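PDB 6WB6: transferrin from Manduca sexta, which transports iron in an insect, binding a single Fe(3+) ion per molecule together with a carbonate anion. Local coordinates for residues 32-37 with 43-48; 74-79 with 291-296; 410-415 with 421-426. All coordinates share one frame; numbering follows the deposited sequence.

Contact 1 (32-37 with 43-48); sequences ECVPAR and LSFVQQ
Phe-45 reaches from helix 39-47 to strand 31-36, bringing the CD2-CE2 side of its ring to Pro-35 O and the Ala-36 methyl. Strand 31-36 is followed by helix 39-47, which packs back on it, in the alpha/beta fold of the N-terminal transferrin lobe, and the strand also closes a beta-alpha-beta crossover with strand 5-10 and helix 14-21. The short segment axes approach to 9.7 Å, a gap that one aromatic side chain spans. Two torsions deliver it: chi1 of -71° sets CG anti to the carbonyl carbon, and chi2 of -6° brings CA almost into the ring plane. CD1 therefore lies on the side of its own backbone, while CD2 and CE2 turn outward to the strand. Ala-36 CB stands oblique to the ring, 3.8 Å from Phe-45 CE2. Val-34 flanks the ring more loosely: its CG1, anti to the backbone N, stays 4.4 Å from Phe-45 CD2.

Pro-35 takes part through its backbone; its CB leaves the chain away from Phe-45, and the side chain touches Met-14 of helix 14-21. The same helix meets Cys-33, which is tied to Cys-17 by a disulfide. Strand 31-36 thus has helices on both faces, and on this one no hydrogen bond crosses to helix 39-47. The one polar atom in the contact is the carbonyl oxygen of Pro-35, which lies in the plane of the Phe-45 ring, 3.5 Å from CE2.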
ATOM      1  N   GLU A  32       1.150 -30.833  -6.703  1.00 26.49           N
ATOM      2  CA  GLU A  32       0.308 -30.147  -7.665  1.00 32.80           C
ATOM      3  C   GLU A  32       0.169 -28.694  -7.266  1.00 23.40           C
ATOM      4  O   GLU A  32       0.150 -28.350  -6.081  1.00 26.66           O
ATOM      5  CB  GLU A  32      -1.107 -30.726  -7.801  1.00 27.96           C
ATOM      6  CG  GLU A  32      -1.421 -31.900  -6.956  1.00 32.79           C
ATOM      7  CD  GLU A  32      -2.864 -32.387  -7.178  1.00 51.25           C
ATOM      8  OE1 GLU A  32      -3.646 -31.666  -7.838  1.00 41.84           O
ATOM      9  OE2 GLU A  32      -3.223 -33.485  -6.697  1.00 57.49           O
ATOM     10  N   CYS A  33       0.046 -27.859  -8.279  1.00 21.67           N
ATOM     11  CA  CYS A  33      -0.166 -26.435  -8.107  1.00 24.64           C
ATOM     12  C   CYS A  33      -1.676 -26.177  -8.037  1.00 28.56           C
ATOM     13  O   CYS A  33      -2.418 -26.588  -8.936  1.00 20.60           O
ATOM     14  CB  CYS A  33       0.493 -25.708  -9.277  1.00 23.77           C
ATOM     15  SG  CYS A  33       2.302 -26.094  -9.437  1.00 31.86           S
ATOM     16  N   VAL A  34      -2.130 -25.543  -6.962  1.00 27.70           N
ATOM     17  CA  VAL A  34      -3.502 -25.061  -6.830  1.00 22.39           C
ATOM     18  C   VAL A  34      -3.455 -23.538  -6.857  1.00 28.56           C
ATOM     19  O   VAL A  34      -2.874 -22.932  -5.947  1.00 21.17           O
ATOM     20  CB  VAL A  34      -4.161 -25.557  -5.535  1.00 22.67           C
ATOM     21  CG1 VAL A  34      -5.656 -25.143  -5.477  1.00 27.32           C
ATOM     22  CG2 VAL A  34      -3.988 -27.041  -5.388  1.00 27.55           C
ATOM     23  N   PRO A  35      -4.031 -22.874  -7.861  1.00 28.38           N
ATOM     24  CA  PRO A  35      -3.996 -21.409  -7.865  1.00 23.73           C
ATOM     25  C   PRO A  35      -4.927 -20.833  -6.824  1.00 28.09           C
ATOM     26  O   PRO A  35      -5.980 -21.396  -6.517  1.00 31.03           O
ATOM     27  CB  PRO A  35      -4.459 -21.042  -9.278  1.00 34.05           C
ATOM     28  CG  PRO A  35      -5.351 -22.199  -9.676  1.00 32.98           C
ATOM     29  CD  PRO A  35      -4.706 -23.408  -9.059  1.00 28.87           C
ATOM     30  N   ALA A  36      -4.528 -19.687  -6.275  1.00 26.48           N
ATOM     31  CA  ALA A  36      -5.430 -18.884  -5.478  1.00 18.91           C
ATOM     32  C   ALA A  36      -5.301 -17.434  -5.904  1.00 27.06           C
ATOM     33  O   ALA A  36      -4.431 -17.065  -6.701  1.00 23.43           O
ATOM     34  CB  ALA A  36      -5.181 -19.028  -3.971  1.00 22.22           C
ATOM     35  N   ARG A  37      -6.239 -16.626  -5.411  1.00 22.28           N
ATOM     36  CA  ARG A  37      -6.205 -15.187  -5.677  1.00 35.03           C
ATOM     37  C   ARG A  37      -4.946 -14.562  -5.092  1.00 23.09           C
ATOM     38  O   ARG A  37      -4.364 -13.632  -5.670  1.00 20.50           O
ATOM     39  CB  ARG A  37      -7.459 -14.528  -5.079  1.00 27.15           C
ATOM     40  CG  ARG A  37      -7.382 -12.994  -4.951  1.00 33.02           C
ATOM     41  CD  ARG A  37      -8.500 -12.430  -4.068  1.00 23.94           C
ATOM     42  NE  ARG A  37      -8.090 -12.437  -2.674  1.00 25.22           N
ATOM     43  CZ  ARG A  37      -8.647 -13.162  -1.714  1.00 18.84           C
ATOM     44  NH1 ARG A  37      -9.697 -13.934  -1.967  1.00 27.18           N
ATOM     45  NH2 ARG A  37      -8.173 -13.082  -0.483  1.00 23.44           N
ATOM     46  N   LEU A  43      -4.654 -19.652   2.371  1.00 16.88           N
ATOM     47  CA  LEU A  43      -4.867 -20.209   3.704  1.00 17.01           C
ATOM     48  C   LEU A  43      -6.270 -20.799   3.822  1.00 19.44           C
ATOM     49  O   LEU A  43      -6.456 -21.845   4.456  1.00 25.10           O
ATOM     50  CB  LEU A  43      -4.621 -19.144   4.782  1.00 19.43           C
ATOM     51  CG  LEU A  43      -3.187 -18.583   4.789  1.00 29.00           C
ATOM     52  CD1 LEU A  43      -3.090 -17.338   5.663  1.00 28.52           C
ATOM     53  CD2 LEU A  43      -2.134 -19.634   5.199  1.00 19.21           C
ATOM     54  N   SER A  44      -7.267 -20.136   3.218  1.00 20.84           N
ATOM     55  CA  SER A  44      -8.626 -20.668   3.219  1.00 28.05           C
ATOM     56  C   SER A  44      -8.675 -22.010   2.493  1.00 20.81           C
ATOM     57  O   SER A  44      -9.256 -22.977   2.997  1.00 19.13           O
ATOM     58  CB  SER A  44      -9.588 -19.674   2.564  1.00 24.45           C
ATOM     59  OG  SER A  44      -9.921 -18.622   3.450  1.00 36.65           O
ATOM     60  N   PHE A  45      -8.036 -22.083   1.320  1.00 26.34           N
ATOM     61  CA  PHE A  45      -7.984 -23.333   0.573  1.00 21.81           C
ATOM     62  C   PHE A  45      -7.243 -24.409   1.336  1.00 19.02           C
ATOM     63  O   PHE A  45      -7.534 -25.597   1.159  1.00 19.71           O
ATOM     64  CB  PHE A  45      -7.303 -23.137  -0.777  1.00 20.09           C
ATOM     65  CG  PHE A  45      -8.098 -22.353  -1.763  1.00 27.86           C
ATOM     66  CD1 PHE A  45      -9.407 -21.954  -1.489  1.00 25.41           C
ATOM     67  CD2 PHE A  45      -7.545 -22.034  -2.990  1.00 27.86           C
ATOM     68  CE1 PHE A  45     -10.129 -21.246  -2.422  1.00 25.66           C
ATOM     69  CE2 PHE A  45      -8.255 -21.321  -3.920  1.00 28.37           C
ATOM     70  CZ  PHE A  45      -9.564 -20.922  -3.633  1.00 26.87           C
ATOM     71  N   VAL A  46      -6.263 -24.032   2.159  1.00 22.38           N
ATOM     72  CA  VAL A  46      -5.560 -25.040   2.940  1.00 19.51           C
ATOM     73  C   VAL A  46      -6.473 -25.574   4.022  1.00 19.26           C
ATOM     74  O   VAL A  46      -6.579 -26.783   4.227  1.00 19.67           O
ATOM     75  CB  VAL A  46      -4.259 -24.487   3.548  1.00 24.58           C
ATOM     76  CG1 VAL A  46      -3.641 -25.533   4.514  1.00 21.06           C
ATOM     77  CG2 VAL A  46      -3.277 -24.120   2.458  1.00 26.61           C
ATOM     78  N   GLN A  47      -7.132 -24.674   4.747  1.00 24.98           N
ATOM     79  CA  GLN A  47      -8.092 -25.122   5.749  1.00 27.61           C
ATOM     80  C   GLN A  47      -9.160 -26.004   5.113  1.00 22.72           C
ATOM     81  O   GLN A  47      -9.533 -27.043   5.666  1.00 24.63           O
ATOM     82  CB  GLN A  47      -8.743 -23.923   6.433  1.00 26.28           C
ATOM     83  CG  GLN A  47      -9.779 -24.334   7.481  1.00 23.46           C
ATOM     84  CD  GLN A  47      -9.173 -25.204   8.553  1.00 27.29           C
ATOM     85  OE1 GLN A  47      -8.048 -24.974   9.004  1.00 31.22           O
ATOM     86  NE2 GLN A  47      -9.900 -26.226   8.953  1.00 29.54           N
ATOM     87  N   GLN A  48      -9.652 -25.602   3.948  1.00 23.49           N
ATOM     88  CA  GLN A  48     -10.694 -26.314   3.217  1.00 27.14           C
ATOM     89  C   GLN A  48     -10.191 -27.548   2.481  1.00 24.81           C
ATOM     90  O   GLN A  48     -10.986 -28.206   1.803  1.00 22.00           O
ATOM     91  CB  GLN A  48     -11.348 -25.383   2.194  1.00 30.67           C
ATOM     92  CG  GLN A  48     -12.181 -24.237   2.776  1.00 20.82           C
ATOM     93  CD  GLN A  48     -12.433 -23.144   1.735  1.00 26.25           C
ATOM     94  OE1 GLN A  48     -11.751 -23.082   0.711  1.00 35.54           O
ATOM     95  NE2 GLN A  48     -13.416 -22.298   1.980  1.00 32.97           N
TER

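Contact 2 (74-79 with 291-296); sequences VFQEYR and EKVKQL
Val-293 of helix 286-300 rests between the ends of two strand side chains, Gln-76 and Tyr-78, in a helix-on-sheet contact of the N-terminal lobe. Strand 72-79 is an inner member of a four-stranded antiparallel sheet. The side chains of Val-293 and Gln-76 come from opposite directions, with Val-293 CB 4.0 Å from Gln-76 OE1, whereas the valine crosses Tyr-78 at about a right angle. Its CG1 sits at the edge of the tyrosine ring, 3.9 Å from OH and 4.3 Å from CE1.

Gln-76 reaches the helix because CG stands anti to the backbone N (chi1 -160°) and the chain then bends at chi2 (93°). Its amide is held from one end: NE2 donates to Asp-323 OD1, whereas OE1 is buried against the valine and has no hydrogen-bonding partner, which may carry an energetic cost. Tyr-78 is fixed at its tip, where OH is hydrogen-bonded to Leu-312 O. Leu-276 of the adjacent strand 275-279 adds an apolar neighbour to all three residues. A further tie between strand and helix comes from Arg-290, whose NH2 donates to Phe-75 O.

The side chain of Tyr-78 lies about 7 Å from that of Asp-57, predicted as an iron ligand; the protein ligands seen on the metal are Tyr-90 and Tyr-204. Away from the helix, Glu-77 and Arg-79 pair along the strand in a side-on salt bridge. Arg-79 NE, at 2.8 Å, and NH2, at 2.7 Å, both grip Glu-77 OE2, staying in the guanidinium plane but meeting the carboxylate from above one face.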
ATOM      1  N   VAL A  74       2.249 -25.366  11.428  1.00 23.40           N
ATOM      2  CA  VAL A  74       3.525 -24.947  10.860  1.00 26.34           C
ATOM      3  C   VAL A  74       4.475 -26.129  10.966  1.00 21.52           C
ATOM      4  O   VAL A  74       4.957 -26.441  12.051  1.00 24.91           O
ATOM      5  CB  VAL A  74       4.088 -23.712  11.565  1.00 29.99           C
ATOM      6  CG1 VAL A  74       5.493 -23.408  11.041  1.00 21.41           C
ATOM      7  CG2 VAL A  74       3.138 -22.518  11.340  1.00 20.63           C
ATOM      8  N   PHE A  75       4.749 -26.785   9.831  1.00 24.60           N
ATOM      9  CA  PHE A  75       5.569 -27.990   9.814  1.00 27.54           C
ATOM     10  C   PHE A  75       6.935 -27.765   9.188  1.00 22.91           C
ATOM     11  O   PHE A  75       7.709 -28.715   9.077  1.00 28.21           O
ATOM     12  CB  PHE A  75       4.839 -29.125   9.071  1.00 29.32           C
ATOM     13  CG  PHE A  75       4.629 -28.850   7.611  1.00 23.73           C
ATOM     14  CD1 PHE A  75       5.581 -29.210   6.681  1.00 25.34           C
ATOM     15  CD2 PHE A  75       3.473 -28.217   7.171  1.00 24.53           C
ATOM     16  CE1 PHE A  75       5.394 -28.960   5.352  1.00 19.15           C
ATOM     17  CE2 PHE A  75       3.285 -27.951   5.830  1.00 23.32           C
ATOM     18  CZ  PHE A  75       4.251 -28.332   4.921  1.00 31.88           C
ATOM     19  N   GLN A  76       7.244 -26.547   8.759  1.00 21.27           N
ATOM     20  CA  GLN A  76       8.511 -26.277   8.094  1.00 31.10           C
ATOM     21  C   GLN A  76       8.962 -24.851   8.361  1.00 27.92           C
ATOM     22  O   GLN A  76       8.173 -23.910   8.202  1.00 25.74           O
ATOM     23  CB  GLN A  76       8.385 -26.500   6.585  1.00 32.12           C
ATOM     24  CG  GLN A  76       9.708 -26.710   5.898  1.00 36.39           C
ATOM     25  CD  GLN A  76      10.027 -28.162   5.803  1.00 39.80           C
ATOM     26  OE1 GLN A  76      10.068 -28.728   4.711  1.00 43.13           O
ATOM     27  NE2 GLN A  76      10.221 -28.796   6.952  1.00 43.85           N
ATOM     28  N   GLU A  77      10.229 -24.696   8.739  1.00 22.95           N
ATOM     29  CA  GLU A  77      10.845 -23.385   8.919  1.00 26.76           C
ATOM     30  C   GLU A  77      11.887 -23.153   7.836  1.00 18.50           C
ATOM     31  O   GLU A  77      12.694 -24.040   7.531  1.00 26.48           O
ATOM     32  CB  GLU A  77      11.512 -23.254  10.293  1.00 23.32           C
ATOM     33  CG  GLU A  77      10.550 -23.086  11.436  1.00 27.58           C
ATOM     34  CD  GLU A  77      11.247 -23.120  12.775  1.00 31.21           C
ATOM     35  OE1 GLU A  77      10.671 -23.670  13.722  1.00 25.79           O
ATOM     36  OE2 GLU A  77      12.384 -22.617  12.874  1.00 27.94           O
ATOM     37  N   TYR A  78      11.854 -21.967   7.256  1.00 15.46           N
ATOM     38  CA  TYR A  78      12.912 -21.479   6.380  1.00 23.52           C
ATOM     39  C   TYR A  78      13.914 -20.669   7.199  1.00 24.61           C
ATOM     40  O   TYR A  78      13.555 -19.652   7.808  1.00 20.23           O
ATOM     41  CB  TYR A  78      12.321 -20.610   5.272  1.00 27.57           C
ATOM     42  CG  TYR A  78      11.449 -21.334   4.266  1.00 23.74           C
ATOM     43  CD1 TYR A  78      11.454 -22.725   4.177  1.00 27.60           C
ATOM     44  CD2 TYR A  78      10.623 -20.621   3.405  1.00 19.56           C
ATOM     45  CE1 TYR A  78      10.666 -23.383   3.251  1.00 26.90           C
ATOM     46  CE2 TYR A  78       9.832 -21.270   2.467  1.00 21.35           C
ATOM     47  CZ  TYR A  78       9.851 -22.648   2.401  1.00 24.53           C
ATOM     48  OH  TYR A  78       9.073 -23.312   1.476  1.00 31.63           O
ATOM     49  N   ARG A  79      15.166 -21.111   7.210  1.00 22.79           N
ATOM     50  CA  ARG A  79      16.205 -20.496   8.016  1.00 21.65           C
ATOM     51  C   ARG A  79      17.350 -20.057   7.106  1.00 18.81           C
ATOM     52  O   ARG A  79      17.285 -20.199   5.889  1.00 16.84           O
ATOM     53  CB  ARG A  79      16.671 -21.475   9.095  1.00 17.84           C
ATOM     54  CG  ARG A  79      15.525 -21.992   9.943  1.00 29.62           C
ATOM     55  CD  ARG A  79      16.024 -22.905  11.033  1.00 26.01           C
ATOM     56  NE  ARG A  79      15.015 -23.159  12.052  1.00 22.84           N
ATOM     57  CZ  ARG A  79      15.209 -23.983  13.073  1.00 19.48           C
ATOM     58  NH1 ARG A  79      16.358 -24.628  13.208  1.00 27.82           N
ATOM     59  NH2 ARG A  79      14.273 -24.160  13.964  1.00 19.90           N
ATOM     60  N   GLU A 291      11.237 -33.681   2.619  1.00 24.96           N
ATOM     61  CA  GLU A 291      12.367 -34.066   1.788  1.00 25.64           C
ATOM     62  C   GLU A 291      12.250 -33.455   0.400  1.00 19.78           C
ATOM     63  O   GLU A 291      13.257 -33.060  -0.202  1.00 23.48           O
ATOM     64  CB  GLU A 291      12.415 -35.603   1.756  1.00 27.38           C
ATOM     65  CG  GLU A 291      13.294 -36.297   0.706  1.00 36.73           C
ATOM     66  CD  GLU A 291      12.629 -37.613   0.195  1.00 44.48           C
ATOM     67  OE1 GLU A 291      11.383 -37.634   0.001  1.00 48.52           O
ATOM     68  OE2 GLU A 291      13.335 -38.621   0.005  1.00 46.51           O
ATOM     69  N   LYS A 292      11.031 -33.380  -0.127  1.00 25.32           N
ATOM     70  CA  LYS A 292      10.816 -32.754  -1.424  1.00 19.13           C
ATOM     71  C   LYS A 292      11.134 -31.261  -1.393  1.00 17.06           C
ATOM     72  O   LYS A 292      11.856 -30.750  -2.253  1.00 23.41           O
ATOM     73  CB  LYS A 292       9.375 -32.972  -1.872  1.00 16.02           C
ATOM     74  CG  LYS A 292       9.075 -32.335  -3.200  1.00 15.90           C
ATOM     75  CD  LYS A 292       9.578 -33.160  -4.361  1.00 20.49           C
ATOM     76  CE  LYS A 292       9.248 -32.453  -5.645  1.00 18.79           C
ATOM     77  NZ  LYS A 292       9.802 -33.120  -6.818  1.00 17.64           N
ATOM     78  N   VAL A 293      10.558 -30.533  -0.443  1.00 21.75           N
ATOM     79  CA  VAL A 293      10.829 -29.099  -0.349  1.00 18.59           C
ATOM     80  C   VAL A 293      12.320 -28.846  -0.135  1.00 22.53           C
ATOM     81  O   VAL A 293      12.923 -27.991  -0.794  1.00 19.31           O
ATOM     82  CB  VAL A 293       9.974 -28.473   0.766  1.00 21.58           C
ATOM     83  CG1 VAL A 293      10.296 -26.991   0.909  1.00 28.64           C
ATOM     84  CG2 VAL A 293       8.512 -28.657   0.427  1.00 22.77           C
ATOM     85  N   LYS A 294      12.937 -29.585   0.789  1.00 21.78           N
ATOM     86  CA  LYS A 294      14.377 -29.438   1.004  1.00 17.26           C
ATOM     87  C   LYS A 294      15.153 -29.609  -0.289  1.00 24.28           C
ATOM     88  O   LYS A 294      16.138 -28.904  -0.532  1.00 25.02           O
ATOM     89  CB  LYS A 294      14.862 -30.439   2.065  1.00 27.57           C
ATOM     90  CG  LYS A 294      14.460 -30.100   3.496  1.00 34.79           C
ATOM     91  CD  LYS A 294      14.906 -31.155   4.525  1.00 43.54           C
ATOM     92  CE  LYS A 294      16.413 -31.526   4.418  1.00 48.14           C
ATOM     93  NZ  LYS A 294      17.367 -30.381   4.563  1.00 49.10           N
ATOM     94  N   GLN A 295      14.721 -30.544  -1.145  1.00 25.16           N
ATOM     95  CA  GLN A 295      15.463 -30.806  -2.379  1.00 24.37           C
ATOM     96  C   GLN A 295      15.281 -29.687  -3.391  1.00 22.42           C
ATOM     97  O   GLN A 295      16.240 -29.286  -4.057  1.00 17.52           O
ATOM     98  CB  GLN A 295      15.032 -32.151  -2.974  1.00 21.52           C
ATOM     99  CG  GLN A 295      15.760 -33.297  -2.338  1.00 19.62           C
ATOM    100  CD  GLN A 295      15.120 -34.629  -2.614  1.00 31.09           C
ATOM    101  OE1 GLN A 295      14.318 -34.767  -3.546  1.00 32.79           O
ATOM    102  NE2 GLN A 295      15.462 -35.626  -1.799  1.00 23.00           N
ATOM    103  N   LEU A 296      14.053 -29.179  -3.527  1.00 25.73           N
ATOM    104  CA  LEU A 296      13.812 -28.026  -4.381  1.00 22.71           C
ATOM    105  C   LEU A 296      14.598 -26.814  -3.897  1.00 24.35           C
ATOM    106  O   LEU A 296      15.131 -26.046  -4.711  1.00 24.66           O
ATOM    107  CB  LEU A 296      12.307 -27.698  -4.415  1.00 24.20           C
ATOM    108  CG  LEU A 296      11.409 -28.734  -5.099  1.00 24.01           C
ATOM    109  CD1 LEU A 296       9.908 -28.499  -4.790  1.00 25.67           C
ATOM    110  CD2 LEU A 296      11.672 -28.673  -6.594  1.00 20.12           C
TER

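Contact 3 (410-415 with 421-426)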
ATOM      1  N   MET A 410     -18.112  11.795 -11.880  1.00 45.56           N
ATOM      2  CA  MET A 410     -18.544  13.138 -11.535  1.00 46.34           C
ATOM      3  C   MET A 410     -19.518  13.181 -10.361  1.00 40.95           C
ATOM      4  O   MET A 410     -20.169  14.209 -10.154  1.00 50.00           O
ATOM      5  CB  MET A 410     -19.180  13.807 -12.758  1.00 56.17           C
ATOM      6  CG  MET A 410     -18.293  13.805 -14.022  1.00 54.97           C
ATOM      7  SD  MET A 410     -18.184  12.230 -14.924  1.00 66.39           S
ATOM      8  CE  MET A 410     -19.905  11.930 -15.383  1.00 51.77           C
ATOM      9  N   ARG A 411     -19.623  12.112  -9.581  1.00 35.52           N
ATOM     10  CA  ARG A 411     -20.519  12.102  -8.435  1.00 37.15           C
ATOM     11  C   ARG A 411     -19.853  12.584  -7.153  1.00 36.90           C
ATOM     12  O   ARG A 411     -20.531  12.673  -6.123  1.00 35.72           O
ATOM     13  CB  ARG A 411     -21.092  10.703  -8.232  1.00 37.73           C
ATOM     14  CG  ARG A 411     -22.015  10.290  -9.361  1.00 39.73           C
ATOM     15  CD  ARG A 411     -22.748   8.979  -9.104  1.00 37.42           C
ATOM     16  NE  ARG A 411     -21.866   7.814  -9.076  1.00 52.81           N
ATOM     17  CZ  ARG A 411     -21.212   7.327 -10.130  1.00 44.13           C
ATOM     18  NH1 ARG A 411     -21.299   7.904 -11.319  1.00 40.71           N
ATOM     19  NH2 ARG A 411     -20.459   6.255  -9.989  1.00 44.80           N
ATOM     20  N   VAL A 412     -18.558  12.922  -7.196  1.00 35.64           N
ATOM     21  CA  VAL A 412     -17.858  13.390  -5.997  1.00 35.00           C
ATOM     22  C   VAL A 412     -18.354  14.775  -5.579  1.00 31.02           C
ATOM     23  O   VAL A 412     -18.523  15.058  -4.390  1.00 30.32           O
ATOM     24  CB  VAL A 412     -16.333  13.402  -6.224  1.00 29.81           C
ATOM     25  CG1 VAL A 412     -15.601  13.868  -4.962  1.00 24.44           C
ATOM     26  CG2 VAL A 412     -15.834  12.035  -6.648  1.00 34.72           C
ATOM     27  N   ALA A 413     -18.551  15.676  -6.535  1.00 27.31           N
ATOM     28  CA  ALA A 413     -19.051  16.990  -6.170  1.00 25.91           C
ATOM     29  C   ALA A 413     -20.506  16.903  -5.725  1.00 31.04           C
ATOM     30  O   ALA A 413     -20.895  17.515  -4.725  1.00 27.14           O
ATOM     31  CB  ALA A 413     -18.897  17.958  -7.337  1.00 20.96           C
ATOM     32  N   ALA A 414     -21.319  16.143  -6.453  1.00 24.76           N
ATOM     33  CA  ALA A 414     -22.688  15.875  -6.016  1.00 28.51           C
ATOM     34  C   ALA A 414     -22.724  15.334  -4.598  1.00 29.92           C
ATOM     35  O   ALA A 414     -23.506  15.794  -3.763  1.00 24.89           O
ATOM     36  CB  ALA A 414     -23.352  14.877  -6.963  1.00 29.82           C
ATOM     37  N   ALA A 415     -21.886  14.338  -4.308  1.00 31.59           N
ATOM     38  CA  ALA A 415     -21.900  13.732  -2.983  1.00 30.42           C
ATOM     39  C   ALA A 415     -21.506  14.725  -1.903  1.00 34.67           C
ATOM     40  O   ALA A 415     -21.947  14.596  -0.756  1.00 40.10           O
ATOM     41  CB  ALA A 415     -20.970  12.528  -2.957  1.00 41.16           C
ATOM     42  N   LEU A 421     -19.884  15.679   2.481  1.00 18.25           N
ATOM     43  CA  LEU A 421     -18.677  14.873   2.522  1.00 19.08           C
ATOM     44  C   LEU A 421     -17.598  15.539   1.689  1.00 18.95           C
ATOM     45  O   LEU A 421     -17.858  16.463   0.920  1.00 20.07           O
ATOM     46  CB  LEU A 421     -18.958  13.461   2.005  1.00 21.54           C
ATOM     47  CG  LEU A 421     -20.132  12.770   2.695  1.00 20.53           C
ATOM     48  CD1 LEU A 421     -20.473  11.478   1.956  1.00 20.87           C
ATOM     49  CD2 LEU A 421     -19.762  12.502   4.130  1.00 20.24           C
ATOM     50  N   HIS A 422     -16.375  15.022   1.811  1.00 19.67           N
ATOM     51  CA  HIS A 422     -15.251  15.584   1.090  1.00 16.76           C
ATOM     52  C   HIS A 422     -14.262  14.476   0.742  1.00 20.41           C
ATOM     53  O   HIS A 422     -14.125  13.503   1.495  1.00 15.32           O
ATOM     54  CB  HIS A 422     -14.563  16.669   1.932  1.00 20.04           C
ATOM     55  CG  HIS A 422     -13.777  16.126   3.085  1.00 17.66           C
ATOM     56  ND1 HIS A 422     -14.347  15.843   4.313  1.00 18.12           N
ATOM     57  CD2 HIS A 422     -12.461  15.825   3.204  1.00 20.76           C
ATOM     58  CE1 HIS A 422     -13.416  15.400   5.137  1.00 26.84           C
ATOM     59  NE2 HIS A 422     -12.261  15.378   4.489  1.00 20.52           N
ATOM     60  N   PRO A 423     -13.548  14.603  -0.367  1.00 16.85           N
ATOM     61  CA  PRO A 423     -12.652  13.513  -0.785  1.00 21.90           C
ATOM     62  C   PRO A 423     -11.433  13.436   0.103  1.00 17.70           C
ATOM     63  O   PRO A 423     -10.901  14.458   0.531  1.00 18.57           O
ATOM     64  CB  PRO A 423     -12.274  13.883  -2.220  1.00 20.57           C
ATOM     65  CG  PRO A 423     -12.509  15.328  -2.338  1.00 20.30           C
ATOM     66  CD  PRO A 423     -13.557  15.723  -1.316  1.00 24.12           C
ATOM     67  N   VAL A 424     -10.995  12.209   0.385  1.00 20.89           N
ATOM     68  CA  VAL A 424      -9.816  11.963   1.208  1.00 16.08           C
ATOM     69  C   VAL A 424      -8.668  11.414   0.382  1.00 18.40           C
ATOM     70  O   VAL A 424      -7.517  11.834   0.548  1.00 20.73           O
ATOM     71  CB  VAL A 424     -10.150  11.014   2.381  1.00 12.73           C
ATOM     72  CG1 VAL A 424      -8.861  10.608   3.154  1.00 16.60           C
ATOM     73  CG2 VAL A 424     -11.146  11.651   3.315  1.00 18.67           C
ATOM     74  N   PHE A 425      -8.954  10.445  -0.483  1.00 22.16           N
ATOM     75  CA  PHE A 425      -7.947   9.897  -1.388  1.00 20.79           C
ATOM     76  C   PHE A 425      -8.678   9.305  -2.580  1.00 21.65           C
ATOM     77  O   PHE A 425      -9.885   9.028  -2.518  1.00 18.09           O
ATOM     78  CB  PHE A 425      -7.076   8.851  -0.706  1.00 15.38           C
ATOM     79  CG  PHE A 425      -7.840   7.654  -0.212  1.00 17.20           C
ATOM     80  CD1 PHE A 425      -8.378   7.637   1.061  1.00 13.94           C
ATOM     81  CD2 PHE A 425      -8.038   6.557  -1.034  1.00 12.99           C
ATOM     82  CE1 PHE A 425      -9.098   6.546   1.512  1.00 18.28           C
ATOM     83  CE2 PHE A 425      -8.755   5.469  -0.583  1.00 18.84           C
ATOM     84  CZ  PHE A 425      -9.281   5.461   0.689  1.00 22.37           C
ATOM     85  N   HIS A 426      -7.935   9.150  -3.667  1.00 17.57           N
ATOM     86  CA  HIS A 426      -8.474   8.740  -4.951  1.00 18.05           C
ATOM     87  C   HIS A 426      -7.518   7.741  -5.593  1.00 26.15           C
ATOM     88  O   HIS A 426      -6.364   7.586  -5.165  1.00 19.10           O
ATOM     89  CB  HIS A 426      -8.669   9.948  -5.862  1.00 19.63           C
ATOM     90  CG  HIS A 426      -7.399  10.685  -6.122  1.00 21.22           C
ATOM     91  ND1 HIS A 426      -7.058  11.841  -5.455  1.00 25.57           N
ATOM     92  CD2 HIS A 426      -6.365  10.408  -6.953  1.00 19.90           C
ATOM     93  CE1 HIS A 426      -5.885  12.263  -5.892  1.00 30.69           C
ATOM     94  NE2 HIS A 426      -5.442  11.406  -6.797  1.00 18.63           N
TER
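Val-412 meets Pro-423 through CG1, the methyl that chi1 of -179° places anti to the backbone N; it is the one that reaches the proline from helix 411-419. The methyl faces the CB-CG bond of Pro-423, on strand 422-428, with Val-412 CG1 4.3 Å from Pro-423 CG and equally far from Pro-423 CB. At the other end of the contact Leu-421 has CG anti to its own carbonyl carbon (chi1 -53°); chi2 of 171° sets CD1 anti to CA, and the side chain touches Val-589 of strand 587-590.

Helix 411-419 and strand 422-428 follow closely in sequence, a compact alpha-to-beta connection in the C-terminal transferrin lobe. Leu-421 passes Ala-415, with their CA atoms 6.5 Å apart. Ala-415 O and Leu-421 N stand 4.0 Å from each other and form no hydrogen bond, so the backbones come close without being joined. The strand looks instead to its sheet, where His-422 and Val-424 bond through the backbone to strand 587-590.

Thr-587 of that strand touches both Val-412 and Pro-423, while Phe-647 of helix 644-659 adds an aromatic neighbour to the proline. Polar ties lie at the margins: Arg-411 makes a salt bridge to Glu-390, and His-422 NE2 a hydrogen bond to Asp-597.

All four touching residues are buried, and what passes between them is almost wholly van der Waals contact at loose distances. The contact is consistent with cohesion by burial of apolar groups; the backbone hydrogen bonds of the strand are made to its sheet, and none crosses to the helix segment.

Overall arrangement
Contacts 2 and 3 are buried, whereas contact 1 is partly exposed. Contacts 1 and 2 belong to the N-terminal lobe, with centres 18 Å apart and no atoms touching; contact 3 lies in the C-terminal lobe, 50 Å from contact 2 between centres. The lobes nevertheless echo one another: strands 72-79 and 422-428 hold the same inner place in four-stranded antiparallel sheets of identical order. Contacts 1 and 3 each join near neighbours in sequence, but contact 2 draws together segments 212 residues apart. None has a hydrogen bond between its paired segments. An aromatic ring, polar side-chain ends around a valine, and mainly aliphatic groups beside an unbonded backbone approach respectively do the touching.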